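Local coordinates for protein histidinol-phosphatase (Listeria monocytogenes serotype 4b str. H7858, PDB 6NLR) that probably hydrolyses histidinol phosphate to histidinol and phosphate in histidine biosynthesis, at a site that holds three metal ions, at residues 4-9 against 222-227; 18-23 against 35-40; 28-33 against 263-268; 228-231 against 236-239. All coordinates share one frame; numbering follows the deposited sequence.

Interaction 1 (4-9 against 222-227); sequences DGHTHT and DFNTAG. With CO (cobalt (II) ion), chain F.
His-6 and Asp-222 sit on strands 3-7 and 220-224, which lie on either side of strand 253-256; no backbone hydrogen bond joins the two segments, their CA atoms are 7.7 Å apart, and both CB atoms point across the gap. The contact is a small buried polar one. The two side chains meet at about a right angle, and the ring and carboxylate planes are turned 36° apart. His-6 ND1 lies 3.1 Å from Asp-222 OD2 and 3.2 Å from Asp-222 OD1. It donates to both oxygens, and each bond is weak. OD2 comes at the ring edge, near its plane. The far side of the ring binds metal: His-6 NE2 is 2.1 Å from the cobalt ion. His-8 NE2 joins it at 2.2 Å, with a water, Glu-93 and Asp-258 as further ligands. Asp-222 is therefore a second-shell residue that helps fix the rotation of a first-shell histidine. It probably also makes the ring a stronger electron donor. The carboxylate is held in turn: Asn-224 ND2 gives Asp-222 OD2 a nearly straight 3.0 Å bond, and His-181 N binds the same oxygen. Asn-224 ND2 also reaches Asp-258 OD2, while its OD1 closes an Asx turn with Ala-226 N. Strand 3-7 pairs with strand 34-40 and, through Gly-5 and Tyr-255, with strand 253-256, so the two side chains meet past the strand between them.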
# COMPACT_ATOMS: atom_id res chain seq x y z
N ASP A 4 7.39 4.05 11.50
CA ASP A 4 6.40 3.26 10.74
C ASP A 4 5.69 4.22 9.79
O ASP A 4 5.07 5.20 10.26
CB ASP A 4 5.48 2.48 11.68
CG ASP A 4 4.58 1.47 10.98
OD1 ASP A 4 4.48 1.52 9.71
OD2 ASP A 4 3.95 0.64 11.69
N GLY A 5 5.81 3.97 8.48
CA GLY A 5 5.24 4.85 7.45
C GLY A 5 3.90 4.35 6.95
O GLY A 5 3.39 4.97 5.99
N HIS A 6 3.30 3.31 7.54
CA HIS A 6 2.09 2.68 6.95
C HIS A 6 1.21 2.00 8.01
O HIS A 6 1.43 0.80 8.32
CB HIS A 6 2.53 1.77 5.81
CG HIS A 6 1.43 1.33 4.90
ND1 HIS A 6 1.69 0.86 3.63
CD2 HIS A 6 0.10 1.23 5.08
CE1 HIS A 6 0.55 0.50 3.06
NE2 HIS A 6 -0.44 0.72 3.93
N THR A 7 0.20 2.71 8.52
CA THR A 7 -0.78 2.15 9.50
C THR A 7 -2.20 2.59 9.16
O THR A 7 -2.37 3.64 8.48
CB THR A 7 -0.44 2.54 10.94
OG1 THR A 7 -0.77 3.92 11.14
CG2 THR A 7 1.01 2.29 11.26
N HIS A 8 -3.15 1.82 9.66
CA HIS A 8 -4.61 1.99 9.46
C HIS A 8 -5.28 2.15 10.83
O HIS A 8 -4.57 2.08 11.86
CB HIS A 8 -5.13 0.81 8.61
CG HIS A 8 -4.55 0.83 7.23
ND1 HIS A 8 -5.07 1.63 6.23
CD2 HIS A 8 -3.47 0.22 6.70
CE1 HIS A 8 -4.36 1.47 5.13
NE2 HIS A 8 -3.35 0.63 5.40
N THR A 9 -6.60 2.34 10.83
CA THR A 9 -7.38 2.81 12.00
C THR A 9 -8.74 2.13 12.03
O THR A 9 -9.03 1.30 11.13
CB THR A 9 -7.58 4.33 11.91
OG1 THR A 9 -8.49 4.64 10.85
CG2 THR A 9 -6.28 5.07 11.68
N ASP A 222 7.72 2.08 0.17
CA ASP A 222 7.10 1.36 1.31
C ASP A 222 7.81 0.02 1.44
O ASP A 222 7.67 -0.80 0.51
CB ASP A 222 5.60 1.26 1.02
CG ASP A 222 4.69 0.56 2.03
OD1 ASP A 222 4.87 0.80 3.24
OD2 ASP A 222 3.76 -0.17 1.57
N PHE A 223 8.60 -0.19 2.49
CA PHE A 223 9.18 -1.52 2.79
C PHE A 223 8.16 -2.20 3.70
O PHE A 223 8.16 -1.97 4.93
CB PHE A 223 10.57 -1.44 3.43
CG PHE A 223 11.17 -2.80 3.72
CD1 PHE A 223 10.77 -3.54 4.83
CD2 PHE A 223 12.13 -3.34 2.89
CE1 PHE A 223 11.33 -4.78 5.10
CE2 PHE A 223 12.67 -4.59 3.15
CZ PHE A 223 12.27 -5.31 4.25
N ASN A 224 7.27 -2.97 3.08
CA ASN A 224 6.01 -3.43 3.71
C ASN A 224 6.16 -4.88 4.22
O ASN A 224 6.41 -5.79 3.41
CB ASN A 224 4.88 -3.16 2.74
CG ASN A 224 3.50 -3.40 3.31
OD1 ASN A 224 3.27 -4.40 3.98
ND2 ASN A 224 2.60 -2.47 3.03
N THR A 225 6.01 -5.08 5.53
CA THR A 225 6.23 -6.38 6.21
C THR A 225 4.93 -7.19 6.31
O THR A 225 5.02 -8.36 6.75
CB THR A 225 6.89 -6.18 7.57
OG1 THR A 225 6.02 -5.35 8.36
CG2 THR A 225 8.28 -5.59 7.40
N ALA A 226 3.80 -6.66 5.86
CA ALA A 226 2.49 -7.35 5.99
C ALA A 226 2.56 -8.75 5.34
O ALA A 226 1.93 -9.66 5.86
CB ALA A 226 1.39 -6.53 5.36
N GLY A 227 3.27 -8.88 4.22
CA GLY A 227 3.36 -10.13 3.45
C GLY A 227 3.91 -11.28 4.28
O GLY A 227 3.50 -12.45 4.01
CO CO F . -2.28 -0.33 3.74
O HOH W 1 -1.68 -1.53 1.99

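Interaction 2 (18-23 against 35-40); sequences DDVEEM and YSIVEH. With MN (manganese (II) ion), chain D.
Selenomethionine Met-23 on helix 20-29 meets Tyr-35 of strand 34-40, and the two side chains cross at about a right angle. Met-23 CB comes first, 3.5 Å from Tyr-35 OH. CG then leaves anti to the carbonyl carbon (chi1 -59°), and CG and SE carry the chain past the hydroxyl. A bend at chi3 (63°) brings the methyl back, so that CE lies 3.9 Å from Tyr-35 OH. The hydroxyl is thus touched by both ends of the side chain. CE also packs against the backbone of His-8. One turn earlier, Val-20 uses its CG2 branch. It touches Ile-37 CD1 at 3.9 Å, and these side chains also cross at about a right angle. Val-20 and Ile-37 both touch helix 68-81 as well. The helix start is capped by Asp-19: its OD1 accepts from Glu-21 N at 2.8 Å, and Lys-74 forms a salt bridge with the same oxygen. No hydrogen bond joins the two segments. The contact belongs to the beta-alpha-beta unit of strand 3-7, helix 20-29 and strand 34-40. That strand ends at His-40, whose NE2 binds manganese 2.1 Å away, and metal sites at the C-terminal ends of strands are typical of TIM-barrel-like folds.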
# COMPACT_ATOMS: atom_id res chain seq x y z
N ASP A 18 -9.86 -1.98 15.91
CA ASP A 18 -9.10 -1.49 17.09
C ASP A 18 -9.01 0.04 17.00
O ASP A 18 -8.84 0.56 15.90
CB ASP A 18 -7.69 -2.07 17.18
CG ASP A 18 -7.63 -3.54 17.56
OD1 ASP A 18 -8.69 -4.10 17.89
OD2 ASP A 18 -6.52 -4.12 17.48
N ASP A 19 -9.10 0.71 18.13
CA ASP A 19 -8.93 2.17 18.22
C ASP A 19 -7.47 2.52 17.90
O ASP A 19 -6.57 1.93 18.53
CB ASP A 19 -9.35 2.69 19.59
CG ASP A 19 -9.50 4.20 19.62
OD1 ASP A 19 -8.62 4.92 19.12
OD2 ASP A 19 -10.51 4.66 20.13
N VAL A 20 -7.27 3.49 17.02
CA VAL A 20 -5.93 4.05 16.67
C VAL A 20 -5.18 4.39 17.96
O VAL A 20 -3.96 4.25 17.98
CB VAL A 20 -6.04 5.27 15.74
CG1 VAL A 20 -6.83 6.40 16.37
CG2 VAL A 20 -4.67 5.76 15.28
N GLU A 21 -5.87 4.84 19.01
CA GLU A 21 -5.18 5.25 20.25
C GLU A 21 -4.42 4.06 20.85
O GLU A 21 -3.30 4.28 21.31
CB GLU A 21 -6.19 5.76 21.28
CG GLU A 21 -5.51 6.32 22.51
CD GLU A 21 -6.24 7.52 23.11
OE1 GLU A 21 -7.36 7.86 22.62
OE2 GLU A 21 -5.68 8.14 24.01
N GLU A 22 -5.01 2.87 20.86
CA GLU A 22 -4.37 1.65 21.44
C GLU A 22 -3.19 1.26 20.54
O GLU A 22 -2.18 0.78 21.05
CB GLU A 22 -5.38 0.50 21.62
CG GLU A 22 -6.52 0.82 22.59
CD GLU A 22 -6.15 1.44 23.94
OE1 GLU A 22 -5.41 0.80 24.71
OE2 GLU A 22 -6.62 2.59 24.23
N MSE A 23 -3.31 1.50 19.22
CA MSE A 23 -2.23 1.20 18.30
C MSE A 23 -1.05 2.15 18.57
O MSE A 23 0.11 1.72 18.63
CB MSE A 23 -2.73 1.28 16.85
CG MSE A 23 -3.85 0.32 16.56
SE MSE A 23 -4.59 0.57 14.77
CE MSE A 23 -3.02 0.13 13.69
N TYR A 35 5.41 7.91 13.20
CA TYR A 35 4.24 7.04 12.96
C TYR A 35 3.29 7.75 12.00
O TYR A 35 2.83 8.86 12.34
CB TYR A 35 3.64 6.71 14.33
CG TYR A 35 2.51 5.72 14.34
CD1 TYR A 35 1.21 6.14 14.06
CD2 TYR A 35 2.70 4.41 14.71
CE1 TYR A 35 0.14 5.27 14.14
CE2 TYR A 35 1.64 3.52 14.77
CZ TYR A 35 0.35 3.95 14.50
OH TYR A 35 -0.72 3.11 14.58
N SER A 36 3.00 7.13 10.86
CA SER A 36 2.08 7.68 9.83
C SER A 36 0.76 6.89 9.84
O SER A 36 0.76 5.65 9.69
CB SER A 36 2.72 7.71 8.46
OG SER A 36 3.76 8.68 8.42
N ILE A 37 -0.32 7.63 10.01
CA ILE A 37 -1.71 7.16 9.81
C ILE A 37 -2.06 7.48 8.37
O ILE A 37 -2.22 8.68 8.05
CB ILE A 37 -2.66 7.83 10.80
CG1 ILE A 37 -2.21 7.59 12.25
CG2 ILE A 37 -4.08 7.35 10.54
CD1 ILE A 37 -2.86 8.52 13.23
N VAL A 38 -2.15 6.44 7.54
CA VAL A 38 -2.42 6.59 6.10
C VAL A 38 -3.62 5.69 5.77
O VAL A 38 -3.45 4.62 5.14
CB VAL A 38 -1.16 6.33 5.26
CG1 VAL A 38 -0.22 7.53 5.35
CG2 VAL A 38 -0.43 5.06 5.67
N GLU A 39 -4.79 6.13 6.20
CA GLU A 39 -6.03 5.36 6.02
C GLU A 39 -6.37 5.30 4.52
O GLU A 39 -6.02 6.25 3.77
CB GLU A 39 -7.15 5.98 6.84
CG GLU A 39 -8.34 5.07 6.94
CD GLU A 39 -7.95 3.66 7.37
OE1 GLU A 39 -7.82 3.44 8.58
OE2 GLU A 39 -7.76 2.81 6.47
N HIS A 40 -7.05 4.24 4.09
CA HIS A 40 -7.54 4.13 2.69
C HIS A 40 -8.41 5.32 2.31
O HIS A 40 -9.41 5.59 3.02
CB HIS A 40 -8.34 2.85 2.52
CG HIS A 40 -7.50 1.65 2.74
ND1 HIS A 40 -6.57 1.25 1.82
CD2 HIS A 40 -7.47 0.78 3.77
CE1 HIS A 40 -5.98 0.15 2.26
NE2 HIS A 40 -6.52 -0.15 3.46
MN MN D . -6.37 -2.02 4.49

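Interaction 3 (28-33 against 263-268); sequences IELDFD and QDIGRG
Leu-30 and Phe-32 both point at Gly-266, the third residue of a type II turn from Asp-264 to Arg-267. Leu-30 CG stands anti to the carbonyl carbon (chi1 -63°), and an extended chi2 (-174°) carries CD1 out toward the turn. There CD1 is 3.6 Å from Ile-265 O and 4.0 Å from Gly-266 CA. Phe-32 comes in beside it, with CE1 and CZ each 3.9 Å from the same CA, which meets the ring obliquely. Methyl and ring hold the glycine carbon, which has no side chain to keep them off. Positive phi (82°) suits it to this place in the turn. Ile-265 adds a looser apolar touch, CG2 to Leu-30 CD1 at 4.2 Å. Both Leu-30 and Phe-32 follow the end of helix 20-29, which closes in a Schellman motif with Asp-31 as the C-prime residue at positive phi. The Arg-267 NH1 to Asp-264 OD1 salt bridge is one of charge alone, with the oxygen well out of the guanidinium plane and no N-H pointing at it. Lys-2 adds a cation-pi contact to Phe-32. Along the chain the turn lies between strand 253-256 and helix 269-276, and Ile-265 packs on Met-23, Lys-26 and Ala-27 of helix 20-29.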
# COMPACT_ATOMS: atom_id res chain seq x y z
N ILE A 28 4.40 3.30 20.91
CA ILE A 28 5.27 4.01 21.90
C ILE A 28 5.97 2.96 22.77
O ILE A 28 7.16 3.08 22.99
CB ILE A 28 4.45 5.02 22.73
CG1 ILE A 28 3.93 6.15 21.83
CG2 ILE A 28 5.26 5.54 23.93
CD1 ILE A 28 2.86 7.00 22.47
N GLU A 29 5.26 1.93 23.21
CA GLU A 29 5.84 0.82 24.02
C GLU A 29 6.98 0.17 23.23
O GLU A 29 7.94 -0.26 23.87
CB GLU A 29 4.73 -0.17 24.38
CG GLU A 29 5.12 -1.35 25.25
CD GLU A 29 4.04 -2.42 25.27
OE1 GLU A 29 2.84 -2.09 25.04
OE2 GLU A 29 4.37 -3.61 25.47
N LEU A 30 6.88 0.06 21.91
CA LEU A 30 7.93 -0.59 21.08
C LEU A 30 8.95 0.45 20.59
O LEU A 30 9.67 0.12 19.63
CB LEU A 30 7.27 -1.31 19.89
CG LEU A 30 6.33 -2.46 20.26
CD1 LEU A 30 5.85 -3.21 19.03
CD2 LEU A 30 7.01 -3.41 21.25
N ASP A 31 8.96 1.66 21.16
CA ASP A 31 10.02 2.68 20.92
C ASP A 31 9.97 3.27 19.51
O ASP A 31 11.01 3.75 19.04
CB ASP A 31 11.42 2.09 21.16
CG ASP A 31 11.62 1.63 22.59
OD1 ASP A 31 11.32 2.43 23.51
OD2 ASP A 31 12.04 0.46 22.78
N PHE A 32 8.81 3.28 18.85
CA PHE A 32 8.66 4.06 17.59
C PHE A 32 8.76 5.54 17.97
O PHE A 32 8.20 5.87 19.00
CB PHE A 32 7.37 3.69 16.85
CG PHE A 32 7.51 2.40 16.09
CD1 PHE A 32 7.28 1.19 16.72
CD2 PHE A 32 7.95 2.40 14.78
CE1 PHE A 32 7.47 -0.01 16.04
CE2 PHE A 32 8.13 1.21 14.09
CZ PHE A 32 7.89 0.01 14.72
N ASP A 33 9.46 6.37 17.22
CA ASP A 33 9.43 7.83 17.46
C ASP A 33 8.69 8.54 16.31
O ASP A 33 8.42 9.71 16.46
CB ASP A 33 10.82 8.40 17.72
CG ASP A 33 11.86 7.83 16.80
OD1 ASP A 33 11.68 8.00 15.58
OD2 ASP A 33 12.81 7.17 17.32
N GLN A 263 -2.16 -5.80 17.32
CA GLN A 263 -1.31 -7.01 17.27
C GLN A 263 -0.32 -6.88 16.11
O GLN A 263 0.71 -7.52 16.17
CB GLN A 263 -2.16 -8.28 17.14
CG GLN A 263 -2.94 -8.61 18.41
CD GLN A 263 -2.10 -8.66 19.66
OE1 GLN A 263 -2.07 -7.70 20.45
NE2 GLN A 263 -1.41 -9.77 19.85
N ASP A 264 -0.63 -6.08 15.10
CA ASP A 264 0.22 -5.89 13.90
C ASP A 264 1.38 -4.93 14.20
O ASP A 264 2.35 -4.91 13.42
CB ASP A 264 -0.60 -5.31 12.75
CG ASP A 264 -1.67 -6.23 12.21
OD1 ASP A 264 -1.62 -7.45 12.48
OD2 ASP A 264 -2.54 -5.71 11.47
N ILE A 265 1.26 -4.07 15.20
CA ILE A 265 2.23 -2.95 15.41
C ILE A 265 3.63 -3.56 15.61
O ILE A 265 3.75 -4.47 16.42
CB ILE A 265 1.80 -2.04 16.58
CG1 ILE A 265 0.50 -1.29 16.25
CG2 ILE A 265 2.93 -1.09 16.96
CD1 ILE A 265 0.67 -0.18 15.28
N GLY A 266 4.63 -3.05 14.88
CA GLY A 266 6.04 -3.45 15.01
C GLY A 266 6.36 -4.72 14.24
O GLY A 266 7.52 -5.10 14.22
N ARG A 267 5.39 -5.36 13.57
CA ARG A 267 5.62 -6.72 13.02
C ARG A 267 6.72 -6.65 11.93
O ARG A 267 6.71 -5.70 11.12
CB ARG A 267 4.32 -7.33 12.50
CG ARG A 267 3.76 -6.66 11.25
CD ARG A 267 2.42 -7.26 10.88
NE ARG A 267 1.72 -6.50 9.85
CZ ARG A 267 0.56 -6.86 9.32
NH1 ARG A 267 -0.00 -8.01 9.67
NH2 ARG A 267 -0.03 -6.09 8.42
N GLY A 268 7.64 -7.60 11.94
CA GLY A 268 8.71 -7.73 10.93
C GLY A 268 9.71 -6.57 10.97
O GLY A 268 10.54 -6.44 10.03

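Interaction 4 (228-231 against 236-239); sequences LFKP and TYPP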
# COMPACT_ATOMS: atom_id res chain seq x y z
N LEU A 228 4.79 -10.99 5.25
CA LEU A 228 5.39 -12.02 6.14
C LEU A 228 4.28 -12.71 6.95
O LEU A 228 4.48 -13.86 7.36
CB LEU A 228 6.42 -11.35 7.08
CG LEU A 228 7.66 -10.74 6.42
CD1 LEU A 228 8.50 -10.03 7.47
CD2 LEU A 228 8.47 -11.80 5.67
N PHE A 229 3.16 -12.02 7.21
CA PHE A 229 2.07 -12.48 8.10
C PHE A 229 0.82 -12.88 7.30
O PHE A 229 -0.22 -13.15 7.92
CB PHE A 229 1.84 -11.40 9.16
CG PHE A 229 3.12 -11.10 9.93
CD1 PHE A 229 3.49 -11.87 11.01
CD2 PHE A 229 3.99 -10.11 9.50
CE1 PHE A 229 4.67 -11.64 11.69
CE2 PHE A 229 5.20 -9.88 10.17
CZ PHE A 229 5.54 -10.66 11.26
N LYS A 230 0.91 -12.90 5.96
CA LYS A 230 -0.18 -13.41 5.08
C LYS A 230 0.11 -14.88 4.80
O LYS A 230 1.19 -15.23 4.34
CB LYS A 230 -0.33 -12.60 3.79
CG LYS A 230 -0.52 -11.11 3.99
CD LYS A 230 -1.69 -10.72 4.87
CE LYS A 230 -1.79 -9.21 5.03
NZ LYS A 230 -2.90 -8.79 5.92
N PRO A 231 -0.86 -15.78 5.07
CA PRO A 231 -0.59 -17.22 5.03
C PRO A 231 -0.15 -17.76 3.65
O PRO A 231 0.52 -18.78 3.66
CB PRO A 231 -1.92 -17.85 5.50
CG PRO A 231 -2.99 -16.79 5.23
CD PRO A 231 -2.26 -15.46 5.39
N THR A 236 8.42 -10.14 2.28
CA THR A 236 8.31 -8.66 2.34
C THR A 236 7.93 -8.14 0.95
O THR A 236 8.23 -8.79 -0.06
CB THR A 236 9.58 -7.97 2.83
OG1 THR A 236 10.61 -8.35 1.92
CG2 THR A 236 9.92 -8.35 4.26
N TYR A 237 7.27 -6.99 0.92
CA TYR A 237 7.01 -6.24 -0.33
C TYR A 237 7.92 -5.02 -0.29
O TYR A 237 7.65 -4.10 0.48
CB TYR A 237 5.55 -5.78 -0.47
CG TYR A 237 4.44 -6.76 -0.14
CD1 TYR A 237 4.16 -7.84 -0.96
CD2 TYR A 237 3.61 -6.57 0.95
CE1 TYR A 237 3.11 -8.71 -0.69
CE2 TYR A 237 2.53 -7.40 1.22
CZ TYR A 237 2.26 -8.47 0.38
OH TYR A 237 1.20 -9.30 0.60
N PRO A 238 9.00 -4.95 -1.11
CA PRO A 238 9.39 -6.00 -2.06
C PRO A 238 10.32 -7.02 -1.41
O PRO A 238 10.74 -6.87 -0.25
CB PRO A 238 10.06 -5.18 -3.16
CG PRO A 238 10.67 -3.98 -2.44
CD PRO A 238 9.89 -3.79 -1.16
N PRO A 239 10.70 -8.10 -2.13
CA PRO A 239 11.71 -9.04 -1.65
C PRO A 239 13.15 -8.49 -1.75
O PRO A 239 13.39 -7.50 -2.39
CB PRO A 239 11.55 -10.25 -2.57
CG PRO A 239 10.90 -9.74 -3.80
CD PRO A 239 10.16 -8.47 -3.44
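Leu-228 and Thr-236 make the close part of a contact within one loop, the connection from strand 220-224 to helix 240-248 in this TIM-barrel-like PHP fold. Their side chains lie side by side and point the same way. Thr-236 CG2 is 3.9 Å from both Leu-228 CG and Leu-228 CD1. The other methyl lies against the backbone, with Leu-228 CD2 3.8 Å from Thr-236 N. Thr-271 of helix 269-276 touches both residues. The second half is looser. Lys-230 CG stands 4.2 Å from Tyr-237 OH, and no hydrogen bond links the segments. Chi1 of the lysine (-55°) puts CG near the hydroxyl; chi2 (-56°) then turns CD aside, and the rest of the chain runs on extended. Lys-230 is partly exposed, and its side chain comes within about 6 Å of a bound sulfate, so this end of the loop lies near the active site. Tyr-237 is buried, packs on His-181 and Asn-224, and is followed by a cis peptide bond to Pro-238. The segment 236-239 is also tied to itself. Thr-236 OG1 sits between its backbone N and carbonyl carbon, is also hydrogen-bonded to Lys-275 NZ, and donates to Pro-238 O at 2.6 Å from 38° above the carbonyl plane.

Overall arrangement
From the N terminus, strand 3-7 opens interaction 1, which closes only at 222-227 and joins strands 3-7 and 220-224 beside the metal site. Interaction 2 is nested inside that long loop and closes a short one, seating helix 20-29 on strand 34-40. Interaction 3 starts at the end of the same helix and closes at 263-268, so it crosses both 1 and 2. Interaction 4 follows 1 and 2 in series and is nested inside 3. Interactions 2 and 3 meet where Tyr-35 touches Ile-265. Interactions 1 and 4 share a backbone bond between Asn-224 and Tyr-237. Phe-229 packs on Arg-267 and links 4 to 3.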